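Local coordinates for protein aerobactin synthase IucA (PDB 5JM8) that is an ATP-binding NIS synthetase that probably activates citrate and couples it to an acetylated hydroxylysine during assembly of the siderophore aerobactin, at residues D127-A130 / L131-K134; Q360-L364 / V365-Q369; R480-P483 / Y484-V488. All coordinates share one frame; numbering follows the deposited sequence.

Contact 1 (D127-A130 / L131-K134); sequences DWAA and LREK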
loop_
_atom_site.group_PDB
_atom_site.type_symbol
_atom_site.label_atom_id
_atom_site.label_comp_id
_atom_site.label_asym_id
_atom_site.label_seq_id
_atom_site.Cartn_x
_atom_site.Cartn_y
_atom_site.Cartn_z
ATOM N N ASP A 127 -23.296 -0.207 -3.168
ATOM C CA ASP A 127 -22.037 0.469 -2.900
ATOM C C ASP A 127 -21.988 1.856 -3.532
ATOM O O ASP A 127 -21.088 2.641 -3.232
ATOM C CB ASP A 127 -20.862 -0.365 -3.419
ATOM C CG ASP A 127 -20.989 -0.693 -4.896
ATOM O OD1 ASP A 127 -22.112 -1.007 -5.337
ATOM O OD2 ASP A 127 -19.969 -0.637 -5.617
ATOM N N TRP A 128 -22.953 2.162 -4.397
ATOM C CA TRP A 128 -22.851 3.351 -5.236
ATOM C C TRP A 128 -22.839 4.639 -4.419
ATOM O O TRP A 128 -21.977 5.492 -4.619
ATOM C CB TRP A 128 -23.989 3.402 -6.258
ATOM C CG TRP A 128 -23.728 4.408 -7.338
ATOM C CD1 TRP A 128 -23.181 4.170 -8.568
ATOM C CD2 TRP A 128 -23.975 5.819 -7.276
ATOM N NE1 TRP A 128 -23.081 5.344 -9.275
ATOM C CE2 TRP A 128 -23.562 6.370 -8.504
ATOM C CE3 TRP A 128 -24.508 6.667 -6.301
ATOM C CZ2 TRP A 128 -23.666 7.731 -8.784
ATOM C CZ3 TRP A 128 -24.614 8.017 -6.581
ATOM C CH2 TRP A 128 -24.193 8.535 -7.811
ATOM N N ALA A 129 -23.788 4.780 -3.501
ATOM C CA ALA A 129 -23.885 5.989 -2.685
ATOM C C ALA A 129 -22.618 6.224 -1.863
ATOM O O ALA A 129 -22.288 7.363 -1.531
ATOM C CB ALA A 129 -25.093 5.910 -1.770
ATOM N N ALA A 130 -21.910 5.145 -1.544
ATOM C CA ALA A 130 -20.692 5.235 -0.744
ATOM C C ALA A 130 -19.517 5.801 -1.542
ATOM O O ALA A 130 -18.502 6.190 -0.963
ATOM C CB ALA A 130 -20.333 3.870 -0.187
ATOM N N LEU A 131 -19.652 5.840 -2.866
ATOM C CA LEU A 131 -18.616 6.396 -3.735
ATOM C C LEU A 131 -18.449 7.900 -3.532
ATOM O O LEU A 131 -17.416 8.471 -3.880
ATOM C CB LEU A 131 -18.938 6.116 -5.206
ATOM C CG LEU A 131 -18.934 4.660 -5.681
ATOM C CD1 LEU A 131 -19.305 4.586 -7.158
ATOM C CD2 LEU A 131 -17.585 4.004 -5.439
ATOM N N ARG A 132 -19.476 8.538 -2.980
ATOM C CA ARG A 132 -19.430 9.964 -2.672
ATOM C C ARG A 132 -18.415 10.303 -1.583
ATOM O O ARG A 132 -18.032 11.461 -1.421
ATOM C CB ARG A 132 -20.805 10.451 -2.216
ATOM C CG ARG A 132 -21.900 10.379 -3.261
ATOM C CD ARG A 132 -23.175 11.006 -2.725
ATOM N NE ARG A 132 -24.242 11.009 -3.722
ATOM C CZ ARG A 132 -25.321 10.233 -3.684
ATOM N NH1 ARG A 132 -25.518 9.381 -2.684
ATOM N NH2 ARG A 132 -26.220 10.325 -4.650
ATOM N N GLU A 133 -17.986 9.290 -0.841
ATOM C CA GLU A 133 -17.267 9.504 0.410
ATOM C C GLU A 133 -15.822 9.933 0.211
ATOM O O GLU A 133 -15.212 10.521 1.105
ATOM C CB GLU A 133 -17.316 8.231 1.254
ATOM C CG GLU A 133 -18.726 7.863 1.693
ATOM C CD GLU A 133 -18.841 6.453 2.241
ATOM O OE1 GLU A 133 -17.896 5.653 2.070
ATOM O OE2 GLU A 133 -19.891 6.142 2.843
ATOM N N LYS A 134 -15.274 9.648 -0.964
ATOM C CA LYS A 134 -13.875 9.933 -1.223
ATOM C C LYS A 134 -13.577 9.995 -2.715
ATOM O O LYS A 134 -14.438 9.699 -3.543
ATOM C CB LYS A 134 -13.000 8.874 -0.552
ATOM C CG LYS A 134 -13.316 7.463 -0.996
ATOM C CD LYS A 134 -12.401 6.451 -0.339
ATOM C CE LYS A 134 -12.540 5.089 -1.000
ATOM N NZ LYS A 134 -11.499 4.136 -0.546
HETATM O O HOH W 1 -21.935 8.479 1.319
#

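Contact 2 (Q360-L364 / V365-Q369); sequences QTNVL and VSLTQ. With ATP (adenosine-5'-triphosphate), chain I.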
loop_
_atom_site.group_PDB
_atom_site.type_symbol
_atom_site.label_atom_id
_atom_site.label_comp_id
_atom_site.label_asym_id
_atom_site.label_seq_id
_atom_site.Cartn_x
_atom_site.Cartn_y
_atom_site.Cartn_z
ATOM N N GLN A 360 -6.513 10.208 -8.877
ATOM C CA GLN A 360 -7.882 10.668 -9.069
ATOM C C GLN A 360 -8.100 11.058 -10.527
ATOM O O GLN A 360 -8.427 12.199 -10.844
ATOM C CB GLN A 360 -8.195 11.841 -8.145
ATOM C CG GLN A 360 -9.672 12.157 -8.045
ATOM C CD GLN A 360 -9.949 13.378 -7.189
ATOM O OE1 GLN A 360 -9.037 14.140 -6.855
ATOM N NE2 GLN A 360 -11.216 13.572 -6.830
ATOM N N THR A 361 -7.902 10.087 -11.410
ATOM C CA THR A 361 -8.208 10.244 -12.822
ATOM C C THR A 361 -9.544 9.566 -13.088
ATOM O O THR A 361 -9.651 8.347 -12.994
ATOM C CB THR A 361 -7.107 9.636 -13.707
ATOM O OG1 THR A 361 -5.839 10.194 -13.337
ATOM C CG2 THR A 361 -7.377 9.911 -15.185
ATOM N N ASN A 362 -10.567 10.365 -13.384
ATOM C CA ASN A 362 -11.917 9.848 -13.599
ATOM C C ASN A 362 -12.469 10.224 -14.968
ATOM O O ASN A 362 -12.236 11.329 -15.461
ATOM C CB ASN A 362 -12.879 10.370 -12.526
ATOM C CG ASN A 362 -12.386 10.124 -11.108
ATOM O OD1 ASN A 362 -12.731 10.867 -10.190
ATOM N ND2 ASN A 362 -11.587 9.078 -10.920
ATOM N N VAL A 363 -13.220 9.308 -15.573
ATOM C CA VAL A 363 -13.941 9.629 -16.794
ATOM C C VAL A 363 -15.057 10.612 -16.440
ATOM O O VAL A 363 -15.774 10.431 -15.456
ATOM C CB VAL A 363 -14.512 8.371 -17.477
ATOM C CG1 VAL A 363 -15.558 7.699 -16.592
ATOM C CG2 VAL A 363 -15.085 8.723 -18.840
ATOM N N LEU A 364 -15.186 11.662 -17.244
ATOM C CA LEU A 364 -16.068 12.779 -16.923
ATOM C C LEU A 364 -17.532 12.357 -16.797
ATOM O O LEU A 364 -18.259 12.869 -15.942
ATOM C CB LEU A 364 -15.926 13.867 -17.992
ATOM C CG LEU A 364 -16.776 15.132 -17.846
ATOM C CD1 LEU A 364 -16.441 15.870 -16.562
ATOM C CD2 LEU A 364 -16.589 16.040 -19.058
ATOM N N VAL A 365 -17.953 11.417 -17.639
ATOM C CA VAL A 365 -19.361 11.044 -17.744
ATOM C C VAL A 365 -19.918 10.468 -16.440
ATOM O O VAL A 365 -21.108 10.591 -16.155
ATOM C CB VAL A 365 -19.578 10.019 -18.881
ATOM C CG1 VAL A 365 -18.874 8.705 -18.574
ATOM C CG2 VAL A 365 -21.059 9.788 -19.117
ATOM N N SER A 366 -19.054 9.841 -15.653
ATOM C CA SER A 366 -19.475 9.249 -14.390
ATOM C C SER A 366 -19.685 10.324 -13.327
ATOM O O SER A 366 -20.480 10.152 -12.403
ATOM C CB SER A 366 -18.442 8.227 -13.911
ATOM O OG SER A 366 -18.272 7.196 -14.868
ATOM N N LEU A 367 -18.975 11.439 -13.471
ATOM C CA LEU A 367 -19.028 12.510 -12.484
ATOM C C LEU A 367 -20.284 13.347 -12.669
ATOM O O LEU A 367 -20.986 13.662 -11.709
ATOM C CB LEU A 367 -17.786 13.399 -12.588
ATOM C CG LEU A 367 -16.441 12.713 -12.357
ATOM C CD1 LEU A 367 -15.304 13.652 -12.713
ATOM C CD2 LEU A 367 -16.315 12.246 -10.916
ATOM N N THR A 368 -20.560 13.702 -13.916
ATOM C CA THR A 368 -21.711 14.530 -14.247
ATOM C C THR A 368 -23.032 13.796 -14.049
ATOM O O THR A 368 -24.052 14.422 -13.757
ATOM C CB THR A 368 -21.650 14.997 -15.695
ATOM O OG1 THR A 368 -21.706 13.850 -16.550
ATOM C CG2 THR A 368 -20.370 15.771 -15.959
ATOM N N GLN A 369 -23.001 12.475 -14.231
ATOM C CA GLN A 369 -24.195 11.628 -14.141
ATOM C C GLN A 369 -25.066 11.969 -12.941
ATOM O O GLN A 369 -24.586 12.055 -11.809
ATOM C CB GLN A 369 -23.794 10.146 -14.074
ATOM C CG GLN A 369 -24.915 9.194 -13.603
ATOM C CD GLN A 369 -24.442 7.761 -13.409
ATOM O OE1 GLN A 369 -25.064 6.818 -13.895
ATOM N NE2 GLN A 369 -23.345 7.593 -12.685
HETATM P PG ATP I . -13.450 3.330 -25.905
HETATM O O1G ATP I . -13.090 2.137 -25.056
HETATM O O2G ATP I . -13.408 4.640 -25.156
HETATM O O3G ATP I . -12.731 3.378 -27.231
HETATM P PB ATP I . -15.780 3.299 -27.646
HETATM O O1B ATP I . -16.887 2.276 -27.698
HETATM O O2B ATP I . -14.775 3.369 -28.774
HETATM O O3B ATP I . -15.028 3.144 -26.218
HETATM P PA ATP I . -17.646 5.363 -28.325
HETATM O O1A ATP I . -17.634 4.693 -29.675
HETATM O O2A ATP I . -17.547 6.866 -28.233
HETATM O O3A ATP I . -16.443 4.756 -27.442
HETATM O "O5'" ATP I . -18.948 4.921 -27.494
HETATM C "C5'" ATP I . -19.106 5.444 -26.179
HETATM C "C4'" ATP I . -19.844 4.473 -25.269
HETATM O "O4'" ATP I . -20.012 5.100 -23.995
HETATM C "C3'" ATP I . -21.227 4.099 -25.779
HETATM O "O3'" ATP I . -21.378 2.674 -25.757
HETATM C "C2'" ATP I . -22.208 4.770 -24.836
HETATM O "O2'" ATP I . -23.289 3.907 -24.489
HETATM C "C1'" ATP I . -21.386 5.110 -23.604
HETATM N N9 ATP I . -21.730 6.444 -23.063
HETATM C C8 ATP I . -22.189 6.655 -21.819
HETATM N N7 ATP I . -22.416 7.976 -21.608
HETATM C C5 ATP I . -22.094 8.626 -22.740
HETATM C C6 ATP I . -22.096 10.033 -23.189
HETATM N N6 ATP I . -22.505 11.004 -22.338
HETATM N N1 ATP I . -21.685 10.294 -24.451
HETATM C C2 ATP I . -21.281 9.318 -25.287
HETATM N N3 ATP I . -21.255 8.019 -24.938
HETATM C C4 ATP I . -21.643 7.613 -23.702
#

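Contact 3 (R480-P483 / Y484-V488); sequences RYFP and YYLLV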
loop_
_atom_site.group_PDB
_atom_site.type_symbol
_atom_site.label_atom_id
_atom_site.label_comp_id
_atom_site.label_asym_id
_atom_site.label_seq_id
_atom_site.Cartn_x
_atom_site.Cartn_y
_atom_site.Cartn_z
ATOM N N ARG A 480 -19.709 20.763 -37.385
ATOM C CA ARG A 480 -20.868 19.962 -37.007
ATOM C C ARG A 480 -20.566 19.122 -35.769
ATOM O O ARG A 480 -21.288 19.185 -34.774
ATOM C CB ARG A 480 -21.300 19.055 -38.163
ATOM C CG ARG A 480 -22.444 18.111 -37.803
ATOM C CD ARG A 480 -22.920 17.296 -38.995
ATOM N NE ARG A 480 -23.328 18.138 -40.116
ATOM C CZ ARG A 480 -24.408 18.916 -40.124
ATOM N NH1 ARG A 480 -25.198 18.983 -39.061
ATOM N NH2 ARG A 480 -24.691 19.640 -41.197
ATOM N N TYR A 481 -19.486 18.349 -35.835
ATOM C CA TYR A 481 -19.171 17.371 -34.798
ATOM C C TYR A 481 -18.521 17.984 -33.560
ATOM O O TYR A 481 -18.971 17.769 -32.438
ATOM C CB TYR A 481 -18.236 16.296 -35.357
ATOM C CG TYR A 481 -18.835 15.437 -36.448
ATOM C CD1 TYR A 481 -20.104 14.888 -36.316
ATOM C CD2 TYR A 481 -18.125 15.173 -37.609
ATOM C CE1 TYR A 481 -20.648 14.100 -37.316
ATOM C CE2 TYR A 481 -18.659 14.389 -38.612
ATOM C CZ TYR A 481 -19.920 13.856 -38.461
ATOM O OH TYR A 481 -20.450 13.075 -39.460
ATOM N N PHE A 482 -17.463 18.752 -33.773
ATOM C CA PHE A 482 -16.571 19.150 -32.690
ATOM C C PHE A 482 -17.241 19.939 -31.556
ATOM O O PHE A 482 -17.034 19.625 -30.383
ATOM C CB PHE A 482 -15.412 19.960 -33.264
ATOM C CG PHE A 482 -14.282 20.164 -32.301
ATOM C CD1 PHE A 482 -13.272 19.225 -32.196
ATOM C CD2 PHE A 482 -14.231 21.288 -31.497
ATOM C CE1 PHE A 482 -12.231 19.406 -31.312
ATOM C CE2 PHE A 482 -13.189 21.474 -30.612
ATOM C CZ PHE A 482 -12.189 20.531 -30.518
ATOM N N PRO A 483 -18.040 20.967 -31.887
ATOM C CA PRO A 483 -18.696 21.680 -30.785
ATOM C C PRO A 483 -19.809 20.874 -30.108
ATOM O O PRO A 483 -20.147 21.164 -28.961
ATOM C CB PRO A 483 -19.261 22.934 -31.463
ATOM C CG PRO A 483 -19.360 22.591 -32.899
ATOM C CD PRO A 483 -18.247 21.640 -33.182
ATOM N N TYR A 484 -20.375 19.888 -30.799
ATOM C CA TYR A 484 -21.348 18.997 -30.167
ATOM C C TYR A 484 -20.687 18.191 -29.060
ATOM O O TYR A 484 -21.070 18.281 -27.896
ATOM C CB TYR A 484 -21.979 18.039 -31.181
ATOM C CG TYR A 484 -22.667 16.850 -30.535
ATOM C CD1 TYR A 484 -23.798 17.022 -29.744
ATOM C CD2 TYR A 484 -22.184 15.556 -30.711
ATOM C CE1 TYR A 484 -24.428 15.937 -29.148
ATOM C CE2 TYR A 484 -22.810 14.468 -30.120
ATOM C CZ TYR A 484 -23.928 14.665 -29.343
ATOM O OH TYR A 484 -24.539 13.582 -28.761
ATOM N N TYR A 485 -19.690 17.401 -29.436
ATOM C CA TYR A 485 -19.026 16.515 -28.492
ATOM C C TYR A 485 -18.405 17.267 -27.320
ATOM O O TYR A 485 -18.512 16.830 -26.176
ATOM C CB TYR A 485 -17.944 15.701 -29.203
ATOM C CG TYR A 485 -18.485 14.668 -30.167
ATOM C CD1 TYR A 485 -18.974 13.452 -29.712
ATOM C CD2 TYR A 485 -18.500 14.906 -31.533
ATOM C CE1 TYR A 485 -19.470 12.509 -30.593
ATOM C CE2 TYR A 485 -18.991 13.967 -32.419
ATOM C CZ TYR A 485 -19.472 12.771 -31.944
ATOM O OH TYR A 485 -19.961 11.833 -32.823
ATOM N N LEU A 486 -17.776 18.405 -27.603
ATOM C CA LEU A 486 -16.885 19.033 -26.632
ATOM C C LEU A 486 -17.549 20.100 -25.760
ATOM O O LEU A 486 -17.012 20.455 -24.711
ATOM C CB LEU A 486 -15.684 19.641 -27.360
ATOM C CG LEU A 486 -14.556 20.212 -26.492
ATOM C CD1 LEU A 486 -14.081 19.215 -25.444
ATOM C CD2 LEU A 486 -13.393 20.646 -27.368
ATOM N N LEU A 487 -18.709 20.604 -26.177
ATOM C CA LEU A 487 -19.429 21.603 -25.389
ATOM C C LEU A 487 -20.802 21.105 -24.956
ATOM O O LEU A 487 -21.167 21.229 -23.788
ATOM C CB LEU A 487 -19.579 22.905 -26.176
ATOM C CG LEU A 487 -18.298 23.726 -26.314
ATOM C CD1 LEU A 487 -18.438 24.737 -27.425
ATOM C CD2 LEU A 487 -17.953 24.414 -25.001
ATOM N N VAL A 488 -21.564 20.555 -25.896
ATOM C CA VAL A 488 -22.891 20.038 -25.581
ATOM C C VAL A 488 -22.768 18.741 -24.795
ATOM O O VAL A 488 -23.234 18.648 -23.659
ATOM C CB VAL A 488 -23.732 19.791 -26.853
ATOM C CG1 VAL A 488 -25.097 19.206 -26.497
ATOM C CG2 VAL A 488 -23.899 21.079 -27.641
#

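Contact 1 (D127-A130 / L131-K134)
Trp128 presents the rim of its indole to the guanidinium of Arg132, one turn further along the chain. The two planes stand 81° apart, and the indole comes edge-on to the guanidinium: Trp128 CZ3 stands over the guanidinium face, toward its rim, with Arg132 NH2 in the indole plane and CZ3 and NH2 3.4 Å apart. This is a T-shaped contact through the indole edge, not a cation held over its face. At its other end, Arg132 NH1 comes within 3.6 Å of Ala129 CB. The arginine gets there because its chain is extended from CG to NE and runs back over Ala129. Leu131 deals with the indole differently: its CD1 lies over a face, 4.1 Å from Trp128 CD1, and the two side chains cross at about a right angle. Glu133 also reaches back, CG beside its own backbone N (chi1 -64°) and the chain extended beyond, bringing the carboxylate alongside Ala130. Beneath these side chains runs a series of i to i+3 turns, including Leu131 N to Trp128 O at 2.9 Å and Glu133 N to Ala130 O at 3.1 Å. A water donates to Ala129 O and, weakly, to Glu133 OE2, while Glu133 OE1 is hydrogen-bonded to His176 of the second subunit. The segment links helix 101-124 to helix 138-142 and lies against helix 378-390: Trp128 and Leu131 pack on Leu378, while Arg132 makes a salt bridge from NH2 to Asp373 and a hydrogen bond from NE to Asp376 O, just ahead of that helix.

Contact 2 (Q360-L364 / V365-Q369)
Leu364 O takes two backbone donors, three and four residues on: Leu367 N at 2.9 Å and Thr368 N at 3.2 Å, an i+3 and an i+4 bond sharing one acceptor. Together they secure the first turn of a strand-to-helix junction, where edge strand 360-363 of a mixed four-stranded sheet runs straight into the short helix 364-368. Ser366 N adds a weak bond back to Val363 O. The serine hydroxyl is hydrogen-bonded to Ala141 O, and OG also presses on Val363 CG1 at 3.3 Å. Further out, Leu367 crosses Asn362 at about a right angle, its CD2 3.9 Å from Asn362 OD1, while Asn362 ND2 is bonded to Leu136 O. Behind the turn, Leu364 CD1 touches Thr368 CG2, and both residues lie against Val494 of helix 475-500. Val363 and Val365 point the same way, with Val363 CG2 and Val365 CG1 3.8 Å apart. Having CG1 between its backbone N and carbonyl carbon (chi1 65°), Val365 has its CG2, anti to the backbone N, directed at the bound nucleotide, and CG2 rests 3.4 Å from N7 of the ATP adenine.

Contact 3 (R480-P483 / Y484-V488)
Pro483 O is gripped twice, by Leu487 N at 3.2 Å and more weakly by Val488 N at 3.4 Å. The second bond spans five residues and marks a wider pi-type turn in helix 475-500, just past the kink where Pro483 has no N-H to give the preceding turn. The two carbonyls before it make ordinary i to i+4 bonds, Tyr481 O with Tyr485 N and Phe482 O with Leu486 N. Tyr481 and Tyr485 lie side by side and point the same way. Tyr481 CB meets the edge of the Tyr485 ring, 3.8 Å from CE2, and Tyr485 CD2 closes to 3.0 Å on Tyr481 O. One face of that ring is covered by the next-door tyrosine, with Tyr484 CD2 over its centre. On another side of the helix, Leu486 CD2 reaches Phe482 CE2 at 3.4 Å, a tight contact set up by a phenylalanine whose CG is anti to the backbone N (chi1 -167°). Phe482 meets Phe414 of helix 394-420 in an edge-to-face ring contact, and Leu486 packs on the same residue; Pro483 and Leu487 face helix 528-535, and Leu487 and Val488 touch Trp539 of strand 538-540.

Overall arrangement
Contact 2 is the buried one, contact 3 is partly buried, and contact 1 lies at the surface, where it also meets the second subunit. Their chemistry follows: charged and water-mediated partners in contact 1, aliphatic packing round a strand-helix corner in contact 2, aromatic and leucine packing on a bent helix in contact 3. Contacts 1 and 2 touch directly, Trp128 CZ2 lying 3.9 Å from Gln369 NE2, and share helix 378-390 as a neighbour. Contacts 2 and 3 do not touch, their nearest atoms about 7 Å apart, yet helix 475-500, which carries contact 3, also covers part of contact 2. Only contact 2 holds a residue of the ATP pocket.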